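PDB 5NFK: YrbA from Sinorhizobium meliloti, which is a BolA-like protein that probably works, as relatives do, with monothiol glutaredoxins in iron-sulfur cluster handling. Local coordinates for residues 31-36 / 65-70. Numbering follows the deposited sequence.
With NI (nickel (II) ion), chain B.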
# COMPACT_ATOMS: atom_id res chain seq x y z
N TYR A 31 2.34 -9.13 -4.22
CA TYR A 31 2.18 -7.87 -4.91
C TYR A 31 3.28 -6.91 -4.50
O TYR A 31 3.93 -7.07 -3.45
CB TYR A 31 0.82 -7.24 -4.54
CG TYR A 31 -0.37 -8.04 -5.00
CD1 TYR A 31 -0.86 -9.10 -4.25
CD2 TYR A 31 -1.04 -7.74 -6.17
CE1 TYR A 31 -1.95 -9.84 -4.65
CE2 TYR A 31 -2.16 -8.49 -6.58
CZ TYR A 31 -2.60 -9.54 -5.81
OH TYR A 31 -3.69 -10.29 -6.17
N ALA A 32 3.46 -5.86 -5.31
CA ALA A 32 4.29 -4.71 -4.95
C ALA A 32 3.46 -3.47 -5.19
O ALA A 32 2.76 -3.37 -6.20
CB ALA A 32 5.55 -4.68 -5.79
N ALA A 33 3.54 -2.51 -4.26
CA ALA A 33 2.77 -1.28 -4.33
C ALA A 33 3.63 -0.08 -4.11
O ALA A 33 4.47 -0.06 -3.21
CB ALA A 33 1.68 -1.28 -3.30
N GLU A 34 3.40 0.93 -4.94
CA GLU A 34 3.91 2.26 -4.70
C GLU A 34 2.76 3.11 -4.24
O GLU A 34 1.69 3.11 -4.86
CB GLU A 34 4.53 2.88 -5.93
CG GLU A 34 4.97 4.31 -5.65
CD GLU A 34 5.74 4.92 -6.79
OE1 GLU A 34 5.68 4.39 -7.92
OE2 GLU A 34 6.42 5.93 -6.55
N VAL A 35 2.95 3.81 -3.12
CA VAL A 35 1.91 4.65 -2.55
C VAL A 35 2.51 6.03 -2.29
O VAL A 35 3.51 6.14 -1.59
CB VAL A 35 1.33 4.06 -1.24
CG1 VAL A 35 0.15 4.90 -0.75
CG2 VAL A 35 0.92 2.60 -1.44
N VAL A 36 1.88 7.05 -2.87
CA VAL A 36 2.33 8.43 -2.75
C VAL A 36 1.22 9.22 -2.07
O VAL A 36 0.09 9.22 -2.55
CB VAL A 36 2.63 9.04 -4.13
CG1 VAL A 36 3.09 10.49 -3.99
CG2 VAL A 36 3.70 8.20 -4.84
N HIS A 65 5.10 -9.89 3.93
CA HIS A 65 5.86 -10.34 2.76
C HIS A 65 5.07 -10.22 1.45
O HIS A 65 5.68 -10.15 0.38
CB HIS A 65 6.34 -11.80 2.92
CG HIS A 65 5.28 -12.84 2.71
ND1 HIS A 65 4.55 -13.40 3.73
CD2 HIS A 65 4.86 -13.46 1.57
CE1 HIS A 65 3.72 -14.30 3.23
NE2 HIS A 65 3.89 -14.36 1.92
N ALA A 66 3.73 -10.25 1.53
CA ALA A 66 2.91 -10.34 0.32
C ALA A 66 2.63 -8.98 -0.31
O ALA A 66 2.15 -8.96 -1.44
CB ALA A 66 1.62 -11.07 0.61
N LEU A 67 2.90 -7.88 0.38
CA LEU A 67 2.72 -6.56 -0.19
C LEU A 67 4.03 -5.78 0.01
O LEU A 67 4.25 -5.15 1.05
CB LEU A 67 1.55 -5.82 0.47
CG LEU A 67 1.17 -4.50 -0.18
CD1 LEU A 67 0.70 -4.69 -1.62
CD2 LEU A 67 0.10 -3.81 0.65
N ALA A 68 4.90 -5.84 -1.00
CA ALA A 68 6.17 -5.13 -0.95
C ALA A 68 5.91 -3.66 -1.23
O ALA A 68 5.24 -3.34 -2.19
CB ALA A 68 7.12 -5.72 -1.99
N LEU A 69 6.43 -2.76 -0.40
CA LEU A 69 6.02 -1.36 -0.43
C LEU A 69 7.14 -0.40 -0.80
O LEU A 69 8.28 -0.54 -0.35
CB LEU A 69 5.53 -0.95 0.97
CG LEU A 69 4.22 -1.61 1.41
CD1 LEU A 69 3.90 -1.26 2.85
CD2 LEU A 69 3.06 -1.21 0.50
N GLN A 70 6.75 0.63 -1.53
CA GLN A 70 7.55 1.83 -1.72
C GLN A 70 6.62 3.01 -1.48
O GLN A 70 5.59 3.12 -2.13
CB GLN A 70 8.16 1.88 -3.12
CG GLN A 70 8.86 3.18 -3.47
CD GLN A 70 9.49 3.15 -4.85
OE1 GLN A 70 10.07 2.16 -5.24
NE2 GLN A 70 9.36 4.24 -5.59
NI NI B . 3.03 -15.69 0.58
O HOH W 1 5.51 -9.32 -2.35
O HOH W 2 1.15 -14.77 0.53
O HOH W 3 2.22 -17.20 -0.62
O HOH W 4 2.15 -16.87 2.10
O HOH W 5 4.70 -16.95 0.59
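L67 and L69 pack against the small methyl of A33 on the neighbouring strand, each from its own side. CD1 of L67 lies 3.9 Å from A33 CB and reaches Y31 CB as well, while CD2 of L69 comes within 4.0 Å of A33 CB. Two torsions of L67 place its CD1: chi1 of -172° sets CG anti to the backbone N, and chi2 of 63° turns CD1 toward strand 31-36. Alanine suits the middle place because its short side chain leaves room for both leucines on the helix-covered face, where L69 also packs on V52 and Y53 of helix 45-56. The aromatic ring of Y31 leads off instead toward I6 of helix 5-13.

Strand 31-36 runs parallel to strand 67-72, joined to it through helices 45-56 and 63-66 in a beta-alpha-beta crossover of the BolA-like fold; its other edge pairs with antiparallel strand 18-23. Y31 N donates to A66 O at 2.8 Å, at the end of the short helix, and the ladder continues through A68, A33 and Q70 to V35 N.

On the face away from the helices small A32 and A68 meet loosely, CB to CB at 4.2 Å. Beyond them E34 and Q70 extend side by side, long chains whose polar ends suit this more exposed face; in one of E34's two conformers the ends are neighbours without a hydrogen bond. At the far end, H65 NE2 binds nickel at 2.1 Å, alongside H30 and four waters.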